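Local coordinates for CENP-V/GFA domain-containing protein (Rhodobacter sphaeroides 2.4.1, PDB 3FAC) that is of unknown function but belongs to the Gfa family, whose members probably bind zinc and act as carbon-sulfur lyases, at residues E53-K66 against F69-R82. Sequence-based numbering, arbitrary orientation.
Sequences ENLTLYQFGTRTAK and FCRTCGIYTHHQRR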
ATOM      1  N   GLU A  53      -6.443   7.788 -12.707  1.00 27.22           N
ATOM      2  CA  GLU A  53      -7.741   7.451 -13.279  1.00 26.30           C
ATOM      3  C   GLU A  53      -7.976   5.946 -13.386  1.00 26.01           C
ATOM      4  O   GLU A  53      -9.101   5.506 -13.625  1.00 25.11           O
ATOM      5  CB  GLU A  53      -7.880   8.060 -14.676  1.00 27.33           C
ATOM      6  CG  GLU A  53      -7.069   7.338 -15.744  1.00 29.38           C
ATOM      7  CD  GLU A  53      -5.652   7.866 -15.883  1.00 29.40           C
ATOM      8  OE1 GLU A  53      -5.071   8.322 -14.872  1.00 29.77           O
ATOM      9  OE2 GLU A  53      -5.116   7.808 -17.011  1.00 28.21           O
ATOM     10  N   ASN A  54      -6.918   5.161 -13.211  1.00 25.11           N
ATOM     11  CA  ASN A  54      -7.017   3.709 -13.319  1.00 22.29           C
ATOM     12  C   ASN A  54      -7.075   3.015 -11.962  1.00 21.64           C
ATOM     13  O   ASN A  54      -7.057   1.787 -11.884  1.00 20.86           O
ATOM     14  CB  ASN A  54      -5.838   3.177 -14.137  1.00 20.78           C
ATOM     15  CG  ASN A  54      -6.092   1.795 -14.700  1.00 21.21           C
ATOM     16  OD1 ASN A  54      -5.718   0.786 -14.104  1.00 24.05           O
ATOM     17  ND2 ASN A  54      -6.742   1.744 -15.857  1.00 22.41           N
ATOM     18  N   LEU A  55      -7.146   3.802 -10.894  1.00 19.46           N
ATOM     19  CA  LEU A  55      -7.217   3.247  -9.549  1.00 17.04           C
ATOM     20  C   LEU A  55      -8.644   3.152  -9.033  1.00 16.06           C
ATOM     21  O   LEU A  55      -9.480   4.000  -9.330  1.00 15.04           O
ATOM     22  CB  LEU A  55      -6.390   4.087  -8.577  1.00 16.47           C
ATOM     23  CG  LEU A  55      -4.886   3.807  -8.515  1.00 19.45           C
ATOM     24  CD1 LEU A  55      -4.238   4.787  -7.541  1.00 17.25           C
ATOM     25  CD2 LEU A  55      -4.639   2.360  -8.070  1.00 17.34           C
ATOM     26  N   THR A  56      -8.919   2.109  -8.256  1.00 15.36           N
ATOM     27  CA  THR A  56     -10.241   1.917  -7.684  1.00 14.41           C
ATOM     28  C   THR A  56     -10.212   2.155  -6.182  1.00 15.43           C
ATOM     29  O   THR A  56      -9.283   1.739  -5.486  1.00 17.96           O
ATOM     30  CB  THR A  56     -10.777   0.506  -7.951  1.00 12.80           C
ATOM     31  OG1 THR A  56     -10.922   0.312  -9.365  1.00 13.30           O
ATOM     32  CG2 THR A  56     -12.135   0.322  -7.277  1.00  7.45           C
ATOM     33  N   LEU A  57     -11.236   2.834  -5.690  1.00 15.73           N
ATOM     34  CA  LEU A  57     -11.344   3.146  -4.275  1.00 15.61           C
ATOM     35  C   LEU A  57     -12.310   2.192  -3.594  1.00 15.79           C
ATOM     36  O   LEU A  57     -13.412   1.947  -4.087  1.00 16.62           O
ATOM     37  CB  LEU A  57     -11.833   4.584  -4.099  1.00 16.02           C
ATOM     38  CG  LEU A  57     -12.266   5.008  -2.698  1.00 17.31           C
ATOM     39  CD1 LEU A  57     -11.080   4.939  -1.734  1.00 17.18           C
ATOM     40  CD2 LEU A  57     -12.826   6.412  -2.763  1.00 14.88           C
ATOM     41  N   TYR A  58     -11.890   1.653  -2.459  1.00 16.06           N
ATOM     42  CA  TYR A  58     -12.732   0.743  -1.708  1.00 16.58           C
ATOM     43  C   TYR A  58     -12.812   1.163  -0.250  1.00 17.64           C
ATOM     44  O   TYR A  58     -11.789   1.359   0.406  1.00 16.02           O
ATOM     45  CB  TYR A  58     -12.197  -0.682  -1.788  1.00 16.08           C
ATOM     46  CG  TYR A  58     -13.047  -1.665  -1.020  1.00 15.80           C
ATOM     47  CD1 TYR A  58     -14.389  -1.863  -1.352  1.00 14.88           C
ATOM     48  CD2 TYR A  58     -12.513  -2.406   0.032  1.00 15.17           C
ATOM     49  CE1 TYR A  58     -15.176  -2.778  -0.655  1.00 14.92           C
ATOM     50  CE2 TYR A  58     -13.292  -3.323   0.734  1.00 13.92           C
ATOM     51  CZ  TYR A  58     -14.621  -3.503   0.385  1.00 13.79           C
ATOM     52  OH  TYR A  58     -15.391  -4.413   1.071  1.00 13.30           O
ATOM     53  N   GLN A  59     -14.039   1.298   0.242  1.00 19.37           N
ATOM     54  CA  GLN A  59     -14.296   1.684   1.624  1.00 21.29           C
ATOM     55  C   GLN A  59     -15.292   0.713   2.242  1.00 23.28           C
ATOM     56  O   GLN A  59     -16.119   0.136   1.537  1.00 25.01           O
ATOM     57  CB  GLN A  59     -14.880   3.095   1.680  1.00 21.15           C
ATOM     58  CG  GLN A  59     -13.885   4.216   1.457  1.00 21.23           C
ATOM     59  CD  GLN A  59     -14.570   5.568   1.370  1.00 21.19           C
ATOM     60  OE1 GLN A  59     -15.096   5.944   0.324  1.00 16.75           O
ATOM     61  NE2 GLN A  59     -14.586   6.296   2.481  1.00 22.66           N
ATOM     62  N   PHE A  60     -15.217   0.539   3.557  1.00 25.13           N
ATOM     63  CA  PHE A  60     -16.136  -0.354   4.251  1.00 26.27           C
ATOM     64  C   PHE A  60     -16.147  -0.096   5.756  1.00 28.14           C
ATOM     65  O   PHE A  60     -15.332   0.672   6.267  1.00 28.17           O
ATOM     66  CB  PHE A  60     -15.772  -1.815   3.956  1.00 25.26           C
ATOM     67  CG  PHE A  60     -14.494  -2.277   4.606  1.00 24.45           C
ATOM     68  CD1 PHE A  60     -14.497  -2.776   5.903  1.00 23.57           C
ATOM     69  CD2 PHE A  60     -13.293  -2.228   3.913  1.00 24.25           C
ATOM     70  CE1 PHE A  60     -13.322  -3.221   6.499  1.00 23.76           C
ATOM     71  CE2 PHE A  60     -12.112  -2.672   4.500  1.00 24.40           C
ATOM     72  CZ  PHE A  60     -12.126  -3.169   5.794  1.00 22.83           C
ATOM     73  N   GLY A  61     -17.081  -0.735   6.454  1.00 29.95           N
ATOM     74  CA  GLY A  61     -17.183  -0.565   7.893  1.00 32.95           C
ATOM     75  C   GLY A  61     -17.370   0.889   8.274  1.00 35.71           C
ATOM     76  O   GLY A  61     -18.423   1.478   8.016  1.00 35.19           O
ATOM     77  N   THR A  62     -16.346   1.474   8.886  1.00 37.71           N
ATOM     78  CA  THR A  62     -16.402   2.873   9.288  1.00 39.59           C
ATOM     79  C   THR A  62     -16.181   3.774   8.078  1.00 40.69           C
ATOM     80  O   THR A  62     -16.385   4.984   8.155  1.00 40.36           O
ATOM     81  CB  THR A  62     -15.319   3.201  10.330  1.00 39.77           C
ATOM     82  OG1 THR A  62     -14.026   2.965   9.761  1.00 39.86           O
ATOM     83  CG2 THR A  62     -15.487   2.333  11.569  1.00 39.50           C
ATOM     84  N   ARG A  63     -15.772   3.177   6.963  1.00 41.50           N
ATOM     85  CA  ARG A  63     -15.508   3.926   5.737  1.00 42.72           C
ATOM     86  C   ARG A  63     -14.459   4.994   6.015  1.00 42.07           C
ATOM     87  O   ARG A  63     -14.390   6.015   5.327  1.00 42.22           O
ATOM     88  CB  ARG A  63     -16.792   4.577   5.210  1.00 43.69           C
ATOM     89  CG  ARG A  63     -17.850   3.584   4.762  1.00 44.96           C
ATOM     90  CD  ARG A  63     -19.116   4.285   4.298  1.00 47.74           C
ATOM     91  NE  ARG A  63     -18.989   4.909   2.981  1.00 50.01           N
ATOM     92  CZ  ARG A  63     -18.963   4.245   1.828  1.00 50.11           C
ATOM     93  NH1 ARG A  63     -19.051   2.920   1.817  1.00 50.00           N
ATOM     94  NH2 ARG A  63     -18.870   4.908   0.681  1.00 49.07           N
ATOM     95  N   THR A  64     -13.646   4.743   7.036  1.00 41.26           N
ATOM     96  CA  THR A  64     -12.581   5.657   7.428  1.00 41.30           C
ATOM     97  C   THR A  64     -11.371   5.387   6.545  1.00 39.77           C
ATOM     98  O   THR A  64     -10.871   6.279   5.856  1.00 40.53           O
ATOM     99  CB  THR A  64     -12.166   5.435   8.902  1.00 42.66           C
ATOM    100  OG1 THR A  64     -13.315   5.564   9.751  1.00 44.16           O
ATOM    101  CG2 THR A  64     -11.111   6.453   9.317  1.00 42.28           C
ATOM    102  N   ALA A  65     -10.910   4.141   6.573  1.00 36.69           N
ATOM    103  CA  ALA A  65      -9.763   3.729   5.782  1.00 33.55           C
ATOM    104  C   ALA A  65     -10.089   3.799   4.296  1.00 31.74           C
ATOM    105  O   ALA A  65     -11.203   3.481   3.873  1.00 32.53           O
ATOM    106  CB  ALA A  65      -9.352   2.311   6.165  1.00 34.32           C
ATOM    107  N   LYS A  66      -9.111   4.226   3.507  1.00 29.64           N
ATOM    108  CA  LYS A  66      -9.285   4.327   2.065  1.00 28.51           C
ATOM    109  C   LYS A  66      -8.318   3.351   1.408  1.00 26.39           C
ATOM    110  O   LYS A  66      -7.105   3.460   1.575  1.00 25.99           O
ATOM    111  CB  LYS A  66      -8.992   5.749   1.584  1.00 31.03           C
ATOM    112  CG  LYS A  66      -9.437   6.835   2.549  1.00 34.63           C
ATOM    113  CD  LYS A  66     -10.002   8.036   1.814  1.00 35.23           C
ATOM    114  CE  LYS A  66     -11.440   7.782   1.395  1.00 35.24           C
ATOM    115  NZ  LYS A  66     -12.308   7.592   2.590  1.00 35.78           N
ATOM    116  N   PHE A  69      -6.668   0.254  -5.465  1.00 15.28           N
ATOM    117  CA  PHE A  69      -6.098  -0.857  -6.215  1.00 15.04           C
ATOM    118  C   PHE A  69      -6.295  -0.612  -7.705  1.00 14.90           C
ATOM    119  O   PHE A  69      -7.292  -0.022  -8.121  1.00 13.87           O
ATOM    120  CB  PHE A  69      -6.731  -2.188  -5.781  1.00 14.64           C
ATOM    121  CG  PHE A  69      -8.148  -2.385  -6.246  1.00 13.94           C
ATOM    122  CD1 PHE A  69      -8.421  -2.795  -7.549  1.00 14.13           C
ATOM    123  CD2 PHE A  69      -9.212  -2.189  -5.371  1.00 15.44           C
ATOM    124  CE1 PHE A  69      -9.727  -3.008  -7.975  1.00 12.49           C
ATOM    125  CE2 PHE A  69     -10.526  -2.399  -5.788  1.00 14.97           C
ATOM    126  CZ  PHE A  69     -10.783  -2.810  -7.094  1.00 14.86           C
ATOM    127  N   CYS A  70      -5.323  -1.044  -8.499  1.00 14.96           N
ATOM    128  CA  CYS A  70      -5.366  -0.877  -9.946  1.00 15.47           C
ATOM    129  C   CYS A  70      -6.519  -1.672 -10.563  1.00 16.00           C
ATOM    130  O   CYS A  70      -6.622  -2.875 -10.360  1.00 16.91           O
ATOM    131  CB  CYS A  70      -4.035  -1.329 -10.541  1.00 14.99           C
ATOM    132  SG  CYS A  70      -3.940  -1.184 -12.330  1.00 10.87           S
ATOM    133  N   ARG A  71      -7.379  -1.001 -11.325  1.00 16.75           N
ATOM    134  CA  ARG A  71      -8.534  -1.662 -11.943  1.00 17.14           C
ATOM    135  C   ARG A  71      -8.160  -2.685 -13.014  1.00 15.70           C
ATOM    136  O   ARG A  71      -8.961  -3.555 -13.352  1.00 15.75           O
ATOM    137  CB  ARG A  71      -9.479  -0.618 -12.557  1.00 18.08           C
ATOM    138  CG  ARG A  71      -8.896   0.108 -13.760  1.00 22.96           C
ATOM    139  CD  ARG A  71      -9.663   1.383 -14.105  1.00 24.10           C
ATOM    140  NE  ARG A  71     -11.022   1.117 -14.569  1.00 29.00           N
ATOM    141  CZ  ARG A  71     -11.329   0.547 -15.732  1.00 31.18           C
ATOM    142  NH1 ARG A  71     -10.370   0.173 -16.573  1.00 32.07           N
ATOM    143  NH2 ARG A  71     -12.601   0.347 -16.057  1.00 32.52           N
ATOM    144  N   THR A  72      -6.942  -2.590 -13.538  1.00 13.71           N
ATOM    145  CA  THR A  72      -6.500  -3.499 -14.589  1.00 11.88           C
ATOM    146  C   THR A  72      -5.851  -4.777 -14.070  1.00 12.00           C
ATOM    147  O   THR A  72      -6.311  -5.877 -14.383  1.00 10.36           O
ATOM    148  CB  THR A  72      -5.517  -2.795 -15.552  1.00 11.14           C
ATOM    149  OG1 THR A  72      -6.125  -1.606 -16.061  1.00 12.26           O
ATOM    150  CG2 THR A  72      -5.172  -3.697 -16.724  1.00  7.27           C
ATOM    151  N   CYS A  73      -4.783  -4.636 -13.287  1.00 11.08           N
ATOM    152  CA  CYS A  73      -4.089  -5.799 -12.758  1.00  9.96           C
ATOM    153  C   CYS A  73      -4.579  -6.199 -11.363  1.00  9.59           C
ATOM    154  O   CYS A  73      -4.195  -7.243 -10.828  1.00  8.84           O
ATOM    155  CB  CYS A  73      -2.575  -5.547 -12.754  1.00 10.59           C
ATOM    156  SG  CYS A  73      -2.048  -4.002 -11.976  1.00 12.08           S
ATOM    157  N   GLY A  74      -5.433  -5.367 -10.780  1.00  6.37           N
ATOM    158  CA  GLY A  74      -5.976  -5.664  -9.465  1.00  6.90           C
ATOM    159  C   GLY A  74      -4.987  -5.558  -8.320  1.00  7.17           C
ATOM    160  O   GLY A  74      -5.309  -5.923  -7.191  1.00  5.41           O
ATOM    161  N   ILE A  75      -3.789  -5.046  -8.596  1.00  9.10           N
ATOM    162  CA  ILE A  75      -2.761  -4.920  -7.565  1.00  9.39           C
ATOM    163  C   ILE A  75      -2.974  -3.772  -6.583  1.00 11.40           C
ATOM    164  O   ILE A  75      -3.126  -2.615  -6.971  1.00 11.87           O
ATOM    165  CB  ILE A  75      -1.362  -4.762  -8.194  1.00  9.14           C
ATOM    166  CG1 ILE A  75      -1.017  -6.006  -9.018  1.00 10.57           C
ATOM    167  CG2 ILE A  75      -0.324  -4.510  -7.101  1.00  4.63           C
ATOM    168  CD1 ILE A  75      -1.058  -7.312  -8.223  1.00  8.96           C
ATOM    169  N   TYR A  76      -2.977  -4.111  -5.301  1.00 13.33           N
ATOM    170  CA  TYR A  76      -3.144  -3.132  -4.233  1.00 15.16           C
ATOM    171  C   TYR A  76      -1.894  -2.251  -4.127  1.00 15.60           C
ATOM    172  O   TYR A  76      -0.804  -2.744  -3.840  1.00 15.20           O
ATOM    173  CB  TYR A  76      -3.390  -3.877  -2.914  1.00 15.79           C
ATOM    174  CG  TYR A  76      -2.837  -3.213  -1.672  1.00 18.39           C
ATOM    175  CD1 TYR A  76      -3.331  -1.983  -1.227  1.00 18.87           C
ATOM    176  CD2 TYR A  76      -1.852  -3.844  -0.910  1.00 19.76           C
ATOM    177  CE1 TYR A  76      -2.860  -1.404  -0.047  1.00 18.74           C
ATOM    178  CE2 TYR A  76      -1.375  -3.277   0.269  1.00 20.14           C
ATOM    179  CZ  TYR A  76      -1.884  -2.059   0.698  1.00 21.40           C
ATOM    180  OH  TYR A  76      -1.433  -1.513   1.882  1.00 20.59           O
ATOM    181  N   THR A  77      -2.059  -0.953  -4.358  1.00 16.31           N
ATOM    182  CA  THR A  77      -0.941  -0.015  -4.289  1.00 18.73           C
ATOM    183  C   THR A  77      -0.727   0.544  -2.884  1.00 19.39           C
ATOM    184  O   THR A  77       0.308   0.301  -2.256  1.00 20.04           O
ATOM    185  CB  THR A  77      -1.144   1.186  -5.253  1.00 20.19           C
ATOM    186  OG1 THR A  77      -2.411   1.800  -4.990  1.00 22.87           O
ATOM    187  CG2 THR A  77      -1.099   0.734  -6.704  1.00 19.71           C
ATOM    188  N   HIS A  78      -1.708   1.296  -2.396  1.00 19.88           N
ATOM    189  CA  HIS A  78      -1.623   1.915  -1.077  1.00 21.51           C
ATOM    190  C   HIS A  78      -3.013   2.170  -0.501  1.00 23.19           C
ATOM    191  O   HIS A  78      -4.020   1.989  -1.184  1.00 22.72           O
ATOM    192  CB  HIS A  78      -0.883   3.249  -1.179  1.00 20.11           C
ATOM    193  CG  HIS A  78      -1.611   4.276  -1.992  1.00 19.42           C
ATOM    194  ND1 HIS A  78      -1.864   4.118  -3.337  1.00 18.71           N
ATOM    195  CD2 HIS A  78      -2.168   5.458  -1.641  1.00 18.99           C
ATOM    196  CE1 HIS A  78      -2.545   5.159  -3.781  1.00 19.78           C
ATOM    197  NE2 HIS A  78      -2.744   5.988  -2.771  1.00 19.80           N
ATOM    198  N   HIS A  79      -3.056   2.604   0.756  1.00 25.92           N
ATOM    199  CA  HIS A  79      -4.318   2.908   1.421  1.00 28.87           C
ATOM    200  C   HIS A  79      -4.114   3.884   2.570  1.00 31.76           C
ATOM    201  O   HIS A  79      -3.022   3.985   3.127  1.00 32.05           O
ATOM    202  CB  HIS A  79      -4.970   1.634   1.966  1.00 28.62           C
ATOM    203  CG  HIS A  79      -4.244   1.034   3.130  1.00 27.17           C
ATOM    204  ND1 HIS A  79      -3.085   0.303   2.989  1.00 26.66           N
ATOM    205  CD2 HIS A  79      -4.514   1.063   4.457  1.00 26.20           C
ATOM    206  CE1 HIS A  79      -2.674  -0.096   4.180  1.00 26.40           C
ATOM    207  NE2 HIS A  79      -3.523   0.353   5.087  1.00 25.49           N
ATOM    208  N   GLN A  80      -5.172   4.605   2.918  1.00 35.75           N
ATOM    209  CA  GLN A  80      -5.112   5.559   4.014  1.00 38.68           C
ATOM    210  C   GLN A  80      -5.612   4.865   5.274  1.00 40.50           C
ATOM    211  O   GLN A  80      -6.817   4.720   5.473  1.00 39.58           O
ATOM    212  CB  GLN A  80      -5.982   6.780   3.710  1.00 39.34           C
ATOM    213  CG  GLN A  80      -5.979   7.829   4.811  1.00 42.22           C
ATOM    214  CD  GLN A  80      -6.861   9.020   4.486  1.00 44.12           C
ATOM    215  OE1 GLN A  80      -6.633   9.723   3.499  1.00 44.39           O
ATOM    216  NE2 GLN A  80      -7.875   9.250   5.314  1.00 44.42           N
ATOM    217  N   ARG A  81      -4.672   4.432   6.110  1.00 43.40           N
ATOM    218  CA  ARG A  81      -4.983   3.742   7.356  1.00 45.75           C
ATOM    219  C   ARG A  81      -6.213   4.297   8.064  1.00 47.65           C
ATOM    220  O   ARG A  81      -6.555   5.478   7.928  1.00 47.56           O
ATOM    221  CB  ARG A  81      -3.793   3.813   8.314  1.00 46.31           C
ATOM    222  CG  ARG A  81      -2.553   3.085   7.838  1.00 47.59           C
ATOM    223  CD  ARG A  81      -1.496   3.050   8.935  1.00 47.62           C
ATOM    224  NE  ARG A  81      -0.301   2.318   8.529  1.00 47.46           N
ATOM    225  CZ  ARG A  81      -0.289   1.034   8.176  1.00 48.51           C
ATOM    226  NH1 ARG A  81      -1.414   0.328   8.175  1.00 48.35           N
ATOM    227  NH2 ARG A  81       0.853   0.454   7.827  1.00 48.94           N
ATOM    228  N   ARG A  82      -6.882   3.437   8.825  1.00 48.82           N
ATOM    229  CA  ARG A  82      -8.079   3.833   9.557  1.00 50.16           C
ATOM    230  C   ARG A  82      -7.748   4.190  11.002  1.00 49.87           C
ATOM    231  O   ARG A  82      -8.553   4.808  11.699  1.00 49.69           O
ATOM    232  CB  ARG A  82      -9.124   2.717   9.517  1.00 51.11           C
ATOM    233  CG  ARG A  82     -10.217   2.851  10.566  1.00 52.52           C
ATOM    234  CD  ARG A  82     -11.334   1.829  10.432  1.00 54.05           C
ATOM    235  NE  ARG A  82     -12.171   1.774  11.628  1.00 54.84           N
ATOM    236  CZ  ARG A  82     -11.863   1.093  12.723  1.00 54.59           C
ATOM    237  NH1 ARG A  82     -10.732   0.403  12.780  1.00 54.53           N
ATOM    238  NH2 ARG A  82     -12.683   1.100  13.763  1.00 53.46           N
TER
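Thr56 N donates to Phe69 O over 2.7 Å, and Phe69 N returns a bond to Thr56 O, an antiparallel hydrogen-bonded pair. The two side chains run alongside each other. With CG of Phe69 between its backbone N and carbonyl carbon (chi1 73°), the ring lies beneath Thr56: CB sits over one face, 3.6 Å from the ring centroid, in a CH-pi contact, and CG2 reaches out over the rim near CZ. Two residues earlier, Asn54 O takes the nearly straight bond from Arg71 N (2.9 Å, 175°), while Asn54 OD1 uses an in-plane lone pair to accept from Thr72 OG1 at 3.1 Å. Replacing Asn54 with an alanine would probably leave the Thr72 hydroxyl without this acceptor and uncover Arg71 CG. The Thr56-Phe69 pair belongs to the hairpin of strands 55-58 and 66-70, at the margin of a five-stranded antiparallel sheet in the beta-tent domain. Strand 76-80 flanks the hairpin's other strand, where Lys66 N bonds to Gln80 O (3.1 Å) and Lys66 CG packs on Gln80 CB. Within the type II' turn Phe60-Arg63, Thr62 OG1 shares a 2.7 Å hydrogen bond with Thr64 OG1 and weakly accepts from Arg82 NE, at the guanidinium edge.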